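Cyclodipeptide synthase, BtCDPS (Bacillus thermoamylovorans, PDB 6ZTU) probably makes cyclodipeptides by transferring aminoacyl groups from aminoacyl-tRNAs and joining two of them into a small ring. Local coordinates at residues I33-S41 with K85-H93; Q42-S53 with F96-R106. All blocks are in the same frame, centred on the assembly; numbering follows the deposited sequence.

In the fold
Contacts 1 and 2 follow one another along the same two pieces of chain, with centres about 15 Å apart. In sequence their segments alternate: 33-41 leads straight into 42-53, and 85-93 is followed on the same long helix, 79-103, by 96-106. Segment 33-41 is the loop after strand 28-32. Segment 42-53 belongs to the helix that carries the chain on to parallel strand 58-63; helix 79-103 then precedes parallel strand 110-112. Both contacts thus join successive connections of the alpha/beta domain. Contact 1 contributes Ile33 to the pocket that holds hexanediol, while contact 2 pairs the helices farther from the chain centre. Phe40 and Ile33 touch Leu48, tying the two together.

Contact 1. Residues I33-S41 with K85-H93; sequences ISPFNSKFS and KVRKEIRRH
A methyl group sits squarely on an imidazole here: CG2 of Ile33 lies 3.4 Å from the centroid of the His93 ring, only 9° off its normal, in a CH-pi contact. The ring's rim does polar work at the same time. One water joins His93 ND1 to Ile33 O, and a second, 3.0 Å from His93 NE2, donates to Ser34 O and accepts from Asn37 N, so histidine suits a place needing a flat surface and two polar corners. Glu89 reaches the next turn of the loop. Its CG stands anti to the backbone N (chi1 178°) and the chain then bends, bringing OE2 to within 2.8 Å of Phe36 N, which meets it from above the carboxylate plane. Arg92 NH2 forms a salt bridge with the same carboxylate, while Arg92 NH1 donates to Phe40 O at 3.1 Å. With an alanine here instead of Glu89, Phe36 N would probably lose its acceptor and the Arg92 guanidinium would be freer to turn. Phe36 has positive phi, and its ring points across to the helix, its rim near Lys85 O and CZ meeting Val86 CG2 at 3.8 Å. Asn37 OD1 accepts from Lys39 N in an Asx turn. A loop leaving the C-terminal end of a parallel strand and held by a helix is typical of ligand sites in Rossmann-like folds, and here Ile33 lines the hexanediol pocket.

Contact 2. Residues Q42-S53 with F96-R106; sequences QNYIHQLIDWSS and FSEEALRKNGR
Helices 42-53 and 96-103 run in broadly the same direction, their axes inclined by 35° and 8.9 Å apart at closest approach, and the small Ala100 lets its CA come within 5.3 Å of His46 CA. The His46 side chain fills the hole between Phe96, Glu99, Ala100 and Lys103, with the Ala100 methyl over one face of its ring. Both nitrogens are used near the ring plane: NE2 donates to Glu99 OE1 at 3.0 Å, and ND1 accepts from Lys103 NZ. Glu99 OE1 is gripped twice, by His46 NE2 on its anti lone pair and by Gln42 NE2 (2.9 Å) on its syn one. Gln42 is extended beyond CG, which lays its amide over Phe96, the planes 24° apart, with CB above the ring centre. Lys103 NZ forms a salt bridge with Asp50 OD2, while Asp50 OD1 takes a nearly straight bond, 2.8 Å, from Asn104 ND2. That amide's other hydrogen goes to Ala100 O, so both ND2 hydrogens fix its rotation. Ile49 CG2 packs on Ala100 CB and Leu101 CD2 beneath this polar row. Gly105, with positive phi, closes the helix in a Schellman motif, and Arg106 NH2 reaches Ser53 O at 2.7 Å. Arg106 also bonds Phe56 O and Lys57 O, while Ile49 rests on Leu31 of strand 28-32 and Ser97 on Val61 of strand 58-63, seating the helix pair against the sheet.

Contact 1. Residues I33-S41 with K85-H93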
loop_
_atom_site.group_PDB
_atom_site.type_symbol
_atom_site.label_atom_id
_atom_site.label_comp_id
_atom_site.label_asym_id
_atom_site.label_seq_id
_atom_site.Cartn_x
_atom_site.Cartn_y
_atom_site.Cartn_z
ATOM N N ILE A 33 -0.371 2.887 4.263
ATOM C CA ILE A 33 0.582 3.717 4.998
ATOM C C ILE A 33 1.963 3.138 4.742
ATOM O O ILE A 33 2.261 2.015 5.163
ATOM C CB ILE A 33 0.274 3.759 6.501
ATOM C CG1 ILE A 33 -1.196 4.100 6.758
ATOM C CG2 ILE A 33 1.218 4.736 7.208
ATOM C CD1 ILE A 33 -1.655 5.401 6.128
ATOM N N SER A 34 2.794 3.889 4.046
ATOM C CA SER A 34 4.089 3.401 3.592
ATOM C C SER A 34 5.142 3.622 4.675
ATOM O O SER A 34 5.206 4.713 5.245
ATOM C CB SER A 34 4.499 4.115 2.299
ATOM O OG SER A 34 5.529 3.406 1.646
ATOM N N PRO A 35 5.969 2.621 4.985
ATOM C CA PRO A 35 6.980 2.791 6.033
ATOM C C PRO A 35 8.196 3.568 5.547
ATOM O O PRO A 35 8.584 3.499 4.380
ATOM C CB PRO A 35 7.358 1.346 6.385
ATOM C CG PRO A 35 7.195 0.614 5.086
ATOM C CD PRO A 35 5.975 1.255 4.434
ATOM N N PHE A 36 8.804 4.306 6.483
ATOM C CA PHE A 36 10.019 5.085 6.217
ATOM C C PHE A 36 9.776 6.115 5.119
ATOM O O PHE A 36 10.609 6.338 4.237
ATOM C CB PHE A 36 11.193 4.166 5.882
ATOM C CG PHE A 36 11.245 2.950 6.751
ATOM C CD1 PHE A 36 11.354 3.080 8.126
ATOM C CD2 PHE A 36 11.144 1.681 6.209
ATOM C CE1 PHE A 36 11.384 1.966 8.940
ATOM C CE2 PHE A 36 11.178 0.557 7.025
ATOM C CZ PHE A 36 11.294 0.706 8.391
ATOM N N ASN A 37 8.613 6.749 5.187
ATOM C CA ASN A 37 8.183 7.746 4.220
ATOM C C ASN A 37 7.712 8.957 5.009
ATOM O O ASN A 37 6.732 8.865 5.751
ATOM C CB ASN A 37 7.067 7.187 3.327
ATOM C CG ASN A 37 6.614 8.170 2.266
ATOM O OD1 ASN A 37 6.625 9.378 2.475
ATOM N ND2 ASN A 37 6.210 7.650 1.118
ATOM N N SER A 38 8.400 10.090 4.838
ATOM C CA SER A 38 8.131 11.262 5.668
ATOM C C SER A 38 6.725 11.814 5.476
ATOM O O SER A 38 6.243 12.554 6.342
ATOM C CB SER A 38 9.154 12.363 5.378
ATOM O OG SER A 38 9.444 12.429 3.991
ATOM N N LYS A 39 6.065 11.485 4.364
ATOM C CA LYS A 39 4.710 11.968 4.113
ATOM C C LYS A 39 3.751 11.600 5.241
ATOM O O LYS A 39 2.831 12.368 5.550
ATOM C CB LYS A 39 4.208 11.400 2.789
ATOM C CG LYS A 39 2.787 11.775 2.429
ATOM C CD LYS A 39 2.790 12.885 1.424
ATOM C CE LYS A 39 1.411 13.204 0.923
ATOM N NZ LYS A 39 1.497 14.519 0.254
ATOM N N PHE A 40 3.946 10.440 5.869
ATOM C CA PHE A 40 2.965 9.905 6.816
ATOM C C PHE A 40 3.296 10.355 8.237
ATOM O O PHE A 40 3.613 9.573 9.132
ATOM C CB PHE A 40 2.884 8.392 6.689
ATOM C CG PHE A 40 2.330 7.951 5.374
ATOM C CD1 PHE A 40 0.962 7.899 5.173
ATOM C CD2 PHE A 40 3.175 7.634 4.327
ATOM C CE1 PHE A 40 0.441 7.510 3.945
ATOM C CE2 PHE A 40 2.669 7.249 3.097
ATOM C CZ PHE A 40 1.295 7.186 2.908
ATOM N N SER A 41 3.200 11.665 8.419
ATOM C CA SER A 41 3.239 12.288 9.729
ATOM C C SER A 41 1.948 11.996 10.489
ATOM O O SER A 41 0.956 11.520 9.932
ATOM C CB SER A 41 3.406 13.797 9.584
ATOM O OG SER A 41 2.259 14.350 8.947
ATOM N N LYS A 85 14.011 -1.010 13.644
ATOM C CA LYS A 85 13.428 0.174 13.025
ATOM C C LYS A 85 12.023 -0.104 12.510
ATOM O O LYS A 85 11.147 0.756 12.624
ATOM C CB LYS A 85 14.334 0.683 11.906
ATOM C CG LYS A 85 15.689 1.164 12.409
ATOM C CD LYS A 85 16.533 1.751 11.299
ATOM C CE LYS A 85 15.955 3.070 10.802
ATOM N NZ LYS A 85 16.889 3.765 9.872
ATOM N N VAL A 86 11.778 -1.310 11.991
ATOM C CA VAL A 86 10.438 -1.666 11.532
ATOM C C VAL A 86 9.458 -1.676 12.700
ATOM O O VAL A 86 8.408 -1.028 12.652
ATOM C CB VAL A 86 10.455 -3.021 10.803
ATOM C CG1 VAL A 86 9.030 -3.483 10.502
ATOM C CG2 VAL A 86 11.266 -2.925 9.525
ATOM N N ARG A 87 9.785 -2.414 13.769
ATOM C CA ARG A 87 8.886 -2.481 14.923
ATOM C C ARG A 87 8.515 -1.089 15.421
ATOM O O ARG A 87 7.350 -0.819 15.736
ATOM C CB ARG A 87 9.529 -3.292 16.051
ATOM C CG ARG A 87 9.560 -4.800 15.821
ATOM C CD ARG A 87 10.120 -5.522 17.049
ATOM N NE ARG A 87 11.395 -6.183 16.771
ATOM C CZ ARG A 87 12.560 -5.808 17.293
ATOM N NH1 ARG A 87 12.617 -4.773 18.123
ATOM N NH2 ARG A 87 13.671 -6.463 16.980
ATOM N N LYS A 88 9.493 -0.185 15.471
ATOM C CA LYS A 88 9.245 1.174 15.938
ATOM C C LYS A 88 8.381 1.962 14.960
ATOM O O LYS A 88 7.500 2.724 15.375
ATOM C CB LYS A 88 10.578 1.883 16.160
ATOM C CG LYS A 88 10.448 3.303 16.645
ATOM C CD LYS A 88 11.445 4.201 15.937
ATOM C CE LYS A 88 12.040 5.212 16.893
ATOM N NZ LYS A 88 12.557 6.413 16.181
ATOM N N GLU A 89 8.639 1.813 13.660
ATOM C CA GLU A 89 7.853 2.531 12.658
ATOM C C GLU A 89 6.403 2.056 12.649
ATOM O O GLU A 89 5.475 2.872 12.619
ATOM C CB GLU A 89 8.504 2.355 11.281
ATOM C CG GLU A 89 7.771 3.013 10.124
ATOM C CD GLU A 89 8.069 4.489 10.003
ATOM O OE1 GLU A 89 8.589 5.076 10.978
ATOM O OE2 GLU A 89 7.778 5.065 8.929
ATOM N N ILE A 90 6.187 0.742 12.692
ATOM C CA ILE A 90 4.827 0.208 12.677
ATOM C C ILE A 90 4.063 0.623 13.932
ATOM O O ILE A 90 2.865 0.928 13.874
ATOM C CB ILE A 90 4.865 -1.324 12.506
ATOM C CG1 ILE A 90 5.599 -1.710 11.215
ATOM C CG2 ILE A 90 3.465 -1.913 12.513
ATOM C CD1 ILE A 90 5.220 -0.883 10.003
ATOM N N ARG A 91 4.733 0.649 15.086
ATOM C CA ARG A 91 4.054 1.087 16.302
ATOM C C ARG A 91 3.660 2.556 16.211
ATOM O O ARG A 91 2.580 2.944 16.672
ATOM C CB ARG A 91 4.940 0.833 17.521
ATOM C CG ARG A 91 5.119 -0.638 17.851
ATOM C CD ARG A 91 5.962 -0.823 19.107
ATOM N NE ARG A 91 5.261 -0.332 20.290
ATOM C CZ ARG A 91 4.386 -1.049 20.990
ATOM N NH1 ARG A 91 4.100 -2.295 20.626
ATOM N NH2 ARG A 91 3.795 -0.521 22.056
ATOM N N ARG A 92 4.508 3.383 15.591
ATOM C CA ARG A 92 4.154 4.785 15.377
ATOM C C ARG A 92 2.927 4.907 14.477
ATOM O O ARG A 92 1.984 5.645 14.784
ATOM C CB ARG A 92 5.342 5.548 14.781
ATOM C CG ARG A 92 5.107 7.047 14.640
ATOM C CD ARG A 92 6.322 7.789 14.066
ATOM N NE ARG A 92 6.658 7.364 12.707
ATOM C CZ ARG A 92 6.187 7.927 11.591
ATOM N NH1 ARG A 92 5.348 8.959 11.645
ATOM N NH2 ARG A 92 6.558 7.454 10.404
ATOM N N HIS A 93 2.922 4.185 13.355
ATOM C CA HIS A 93 1.777 4.242 12.452
ATOM C C HIS A 93 0.506 3.766 13.144
ATOM O O HIS A 93 -0.567 4.360 12.972
ATOM C CB HIS A 93 2.046 3.395 11.206
ATOM C CG HIS A 93 3.012 4.016 10.245
ATOM N ND1 HIS A 93 3.604 3.303 9.222
ATOM C CD2 HIS A 93 3.501 5.277 10.157
ATOM C CE1 HIS A 93 4.410 4.102 8.542
ATOM N NE2 HIS A 93 4.368 5.303 9.091
HETATM O O HOH W 1 3.455 1.020 7.542
HETATM O O HOH W 2 6.158 6.522 7.048
#

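Contact 2. Residues Q42-S53 with F96-R106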
loop_
_atom_site.group_PDB
_atom_site.type_symbol
_atom_site.label_atom_id
_atom_site.label_comp_id
_atom_site.label_asym_id
_atom_site.label_seq_id
_atom_site.Cartn_x
_atom_site.Cartn_y
_atom_site.Cartn_z
ATOM N N GLN A 42 1.960 12.317 11.783
ATOM C CA GLN A 42 0.733 12.233 12.565
ATOM C C GLN A 42 -0.380 13.049 11.918
ATOM O O GLN A 42 -1.508 12.567 11.752
ATOM C CB GLN A 42 1.001 12.710 13.994
ATOM C CG GLN A 42 -0.220 12.713 14.881
ATOM C CD GLN A 42 0.099 13.180 16.288
ATOM O OE1 GLN A 42 1.003 13.987 16.492
ATOM N NE2 GLN A 42 -0.636 12.667 17.265
ATOM N N ASN A 43 -0.076 14.287 11.522
ATOM C CA ASN A 43 -1.104 15.153 10.948
ATOM C C ASN A 43 -1.690 14.574 9.665
ATOM O O ASN A 43 -2.910 14.618 9.462
ATOM C CB ASN A 43 -0.535 16.544 10.679
ATOM C CG ASN A 43 -1.614 17.554 10.356
ATOM O OD1 ASN A 43 -2.619 17.652 11.059
ATOM N ND2 ASN A 43 -1.423 18.299 9.270
ATOM N N TYR A 44 -0.839 14.058 8.774
ATOM C CA TYR A 44 -1.332 13.524 7.507
ATOM C C TYR A 44 -2.171 12.271 7.725
ATOM O O TYR A 44 -3.217 12.094 7.085
ATOM C CB TYR A 44 -0.166 13.222 6.570
ATOM C CG TYR A 44 -0.585 12.738 5.196
ATOM C CD1 TYR A 44 -1.217 13.591 4.301
ATOM C CD2 TYR A 44 -0.355 11.425 4.798
ATOM C CE1 TYR A 44 -1.602 13.158 3.043
ATOM C CE2 TYR A 44 -0.732 10.981 3.527
ATOM C CZ TYR A 44 -1.357 11.854 2.658
ATOM O OH TYR A 44 -1.751 11.432 1.402
ATOM N N ILE A 45 -1.727 11.387 8.618
ATOM C CA ILE A 45 -2.514 10.191 8.915
ATOM C C ILE A 45 -3.890 10.587 9.452
ATOM O O ILE A 45 -4.917 10.016 9.061
ATOM C CB ILE A 45 -1.733 9.276 9.881
ATOM C CG1 ILE A 45 -0.616 8.550 9.118
ATOM C CG2 ILE A 45 -2.663 8.281 10.563
ATOM C CD1 ILE A 45 0.408 7.844 10.008
ATOM N N HIS A 46 -3.940 11.610 10.311
ATOM C CA HIS A 46 -5.234 12.103 10.775
ATOM C C HIS A 46 -6.073 12.641 9.623
ATOM O O HIS A 46 -7.283 12.392 9.555
ATOM C CB HIS A 46 -5.033 13.171 11.851
ATOM C CG HIS A 46 -4.903 12.607 13.233
ATOM N ND1 HIS A 46 -5.952 12.577 14.130
ATOM C CD2 HIS A 46 -3.852 12.028 13.864
ATOM C CE1 HIS A 46 -5.549 12.014 15.257
ATOM N NE2 HIS A 46 -4.280 11.670 15.121
ATOM N N GLN A 47 -5.451 13.372 8.695
ATOM C CA GLN A 47 -6.198 13.886 7.555
ATOM C C GLN A 47 -6.780 12.748 6.730
ATOM O O GLN A 47 -7.946 12.794 6.332
ATOM C CB GLN A 47 -5.294 14.763 6.694
ATOM C CG GLN A 47 -4.945 16.098 7.315
ATOM C CD GLN A 47 -4.443 17.069 6.269
ATOM O OE1 GLN A 47 -3.560 16.736 5.485
ATOM N NE2 GLN A 47 -5.012 18.268 6.241
ATOM N N LEU A 48 -5.977 11.709 6.470
ATOM C CA LEU A 48 -6.463 10.566 5.696
ATOM C C LEU A 48 -7.684 9.942 6.354
ATOM O O LEU A 48 -8.690 9.658 5.693
ATOM C CB LEU A 48 -5.366 9.513 5.547
ATOM C CG LEU A 48 -4.139 9.809 4.689
ATOM C CD1 LEU A 48 -3.151 8.666 4.838
ATOM C CD2 LEU A 48 -4.556 9.977 3.232
ATOM N N ILE A 49 -7.612 9.735 7.664
ATOM C CA ILE A 49 -8.664 9.020 8.371
ATOM C C ILE A 49 -9.873 9.919 8.595
ATOM O O ILE A 49 -11.015 9.469 8.486
ATOM C CB ILE A 49 -8.101 8.445 9.682
ATOM C CG1 ILE A 49 -7.124 7.300 9.368
ATOM C CG2 ILE A 49 -9.215 7.947 10.583
ATOM C CD1 ILE A 49 -6.261 6.885 10.536
ATOM N N ASP A 50 -9.652 11.205 8.884
ATOM C CA ASP A 50 -10.776 12.135 9.009
ATOM C C ASP A 50 -11.577 12.210 7.716
ATOM O O ASP A 50 -12.807 12.106 7.728
ATOM C CB ASP A 50 -10.277 13.528 9.393
ATOM C CG ASP A 50 -9.743 13.587 10.806
ATOM O OD1 ASP A 50 -10.089 12.698 11.608
ATOM O OD2 ASP A 50 -8.982 14.529 11.112
ATOM N N TRP A 51 -10.890 12.401 6.588
ATOM C CA TRP A 51 -11.562 12.424 5.295
ATOM C C TRP A 51 -12.237 11.093 4.998
ATOM O O TRP A 51 -13.374 11.063 4.520
ATOM C CB TRP A 51 -10.557 12.786 4.193
ATOM C CG TRP A 51 -11.110 12.741 2.795
ATOM C CD1 TRP A 51 -11.824 13.720 2.157
ATOM C CD2 TRP A 51 -10.975 11.669 1.860
ATOM N NE1 TRP A 51 -12.149 13.311 0.886
ATOM C CE2 TRP A 51 -11.637 12.057 0.676
ATOM C CE3 TRP A 51 -10.351 10.414 1.907
ATOM C CZ2 TRP A 51 -11.699 11.233 -0.453
ATOM C CZ3 TRP A 51 -10.413 9.596 0.788
ATOM C CH2 TRP A 51 -11.081 10.007 -0.378
ATOM N N SER A 52 -11.545 9.976 5.256
ATOM C CA SER A 52 -12.130 8.672 4.963
ATOM C C SER A 52 -13.375 8.436 5.800
ATOM O O SER A 52 -14.368 7.890 5.307
ATOM C CB SER A 52 -11.116 7.563 5.231
ATOM O OG SER A 52 -10.083 7.589 4.264
ATOM N N SER A 53 -13.315 8.812 7.080
ATOM C CA SER A 53 -14.433 8.592 7.990
ATOM C C SER A 53 -15.659 9.385 7.567
ATOM O O SER A 53 -16.789 8.966 7.837
ATOM C CB SER A 53 -14.031 8.972 9.417
ATOM O OG SER A 53 -12.969 8.171 9.895
ATOM N N PHE A 96 -0.842 6.567 15.738
ATOM C CA PHE A 96 -1.506 7.700 15.100
ATOM C C PHE A 96 -2.795 7.273 14.419
ATOM O O PHE A 96 -3.784 8.014 14.430
ATOM C CB PHE A 96 -0.574 8.362 14.083
ATOM C CG PHE A 96 0.653 8.975 14.689
ATOM C CD1 PHE A 96 0.652 9.409 16.009
ATOM C CD2 PHE A 96 1.809 9.131 13.938
ATOM C CE1 PHE A 96 1.785 9.973 16.567
ATOM C CE2 PHE A 96 2.942 9.705 14.492
ATOM C CZ PHE A 96 2.929 10.119 15.811
ATOM N N SER A 97 -2.795 6.100 13.786
ATOM C CA SER A 97 -4.017 5.625 13.149
ATOM C C SER A 97 -5.100 5.335 14.182
ATOM O O SER A 97 -6.263 5.693 13.984
ATOM C CB SER A 97 -3.723 4.379 12.311
ATOM O OG SER A 97 -2.769 4.682 11.303
ATOM N N GLU A 98 -4.734 4.671 15.280
ATOM C CA GLU A 98 -5.716 4.377 16.320
ATOM C C GLU A 98 -6.331 5.660 16.871
ATOM O O GLU A 98 -7.554 5.744 17.032
ATOM C CB GLU A 98 -5.059 3.561 17.431
ATOM C CG GLU A 98 -6.030 2.994 18.447
ATOM C CD GLU A 98 -6.304 3.952 19.587
ATOM O OE1 GLU A 98 -5.446 4.827 19.853
ATOM O OE2 GLU A 98 -7.381 3.834 20.213
ATOM N N GLU A 99 -5.496 6.674 17.144
ATOM C CA GLU A 99 -5.982 7.980 17.597
ATOM C C GLU A 99 -7.100 8.504 16.710
ATOM O O GLU A 99 -8.191 8.835 17.184
ATOM C CB GLU A 99 -4.847 9.003 17.598
ATOM C CG GLU A 99 -3.850 8.902 18.710
ATOM C CD GLU A 99 -2.732 9.913 18.533
ATOM O OE1 GLU A 99 -2.827 10.742 17.591
ATOM O OE2 GLU A 99 -1.761 9.873 19.323
ATOM N N ALA A 100 -6.825 8.607 15.406
ATOM C CA ALA A 100 -7.759 9.252 14.495
ATOM C C ALA A 100 -9.012 8.412 14.297
ATOM O O ALA A 100 -10.121 8.951 14.186
ATOM C CB ALA A 100 -7.064 9.526 13.159
ATOM N N LEU A 101 -8.864 7.088 14.237
ATOM C CA LEU A 101 -10.041 6.236 14.145
ATOM C C LEU A 101 -10.919 6.407 15.380
ATOM O O LEU A 101 -12.132 6.622 15.268
ATOM C CB LEU A 101 -9.617 4.781 13.966
ATOM C CG LEU A 101 -9.074 4.466 12.566
ATOM C CD1 LEU A 101 -8.363 3.112 12.563
ATOM C CD2 LEU A 101 -10.187 4.506 11.525
ATOM N N ARG A 102 -10.307 6.354 16.564
ATOM C CA ARG A 102 -11.066 6.531 17.798
ATOM C C ARG A 102 -11.736 7.900 17.838
ATOM O O ARG A 102 -12.913 8.012 18.196
ATOM C CB ARG A 102 -10.145 6.339 19.004
ATOM C CG ARG A 102 -10.809 6.636 20.340
ATOM C CD ARG A 102 -10.035 6.011 21.493
ATOM N NE ARG A 102 -8.588 6.068 21.294
ATOM C CZ ARG A 102 -7.831 7.130 21.565
ATOM N NH1 ARG A 102 -8.380 8.239 22.045
ATOM N NH2 ARG A 102 -6.520 7.088 21.349
ATOM N N LYS A 103 -11.010 8.946 17.436
ATOM C CA LYS A 103 -11.581 10.288 17.371
ATOM C C LYS A 103 -12.848 10.325 16.525
ATOM O O LYS A 103 -13.788 11.066 16.835
ATOM C CB LYS A 103 -10.535 11.258 16.818
ATOM C CG LYS A 103 -10.992 12.698 16.702
ATOM C CD LYS A 103 -9.886 13.563 16.112
ATOM C CE LYS A 103 -9.743 13.337 14.612
ATOM N NZ LYS A 103 -8.566 14.061 14.034
ATOM N N ASN A 104 -12.897 9.532 15.454
ATOM C CA ASN A 104 -14.047 9.501 14.562
ATOM C C ASN A 104 -15.091 8.471 14.959
ATOM O O ASN A 104 -16.024 8.233 14.187
ATOM C CB ASN A 104 -13.591 9.211 13.126
ATOM C CG ASN A 104 -12.943 10.404 12.473
ATOM O OD1 ASN A 104 -13.624 11.206 11.838
ATOM N ND2 ASN A 104 -11.620 10.511 12.590
ATOM N N GLY A 105 -14.951 7.835 16.118
ATOM C CA GLY A 105 -15.903 6.811 16.508
ATOM C C GLY A 105 -15.870 5.576 15.642
ATOM O O GLY A 105 -16.889 4.896 15.509
ATOM N N ARG A 106 -14.715 5.258 15.062
ATOM C CA ARG A 106 -14.554 4.157 14.122
ATOM C C ARG A 106 -13.879 2.963 14.783
ATOM O O ARG A 106 -13.050 3.116 15.685
ATOM C CB ARG A 106 -13.704 4.598 12.925
ATOM C CG ARG A 106 -14.362 5.617 12.015
ATOM C CD ARG A 106 -15.228 4.914 11.012
ATOM N NE ARG A 106 -15.913 5.840 10.117
ATOM C CZ ARG A 106 -16.609 5.451 9.057
ATOM N NH1 ARG A 106 -16.712 4.160 8.782
ATOM N NH2 ARG A 106 -17.216 6.343 8.291
#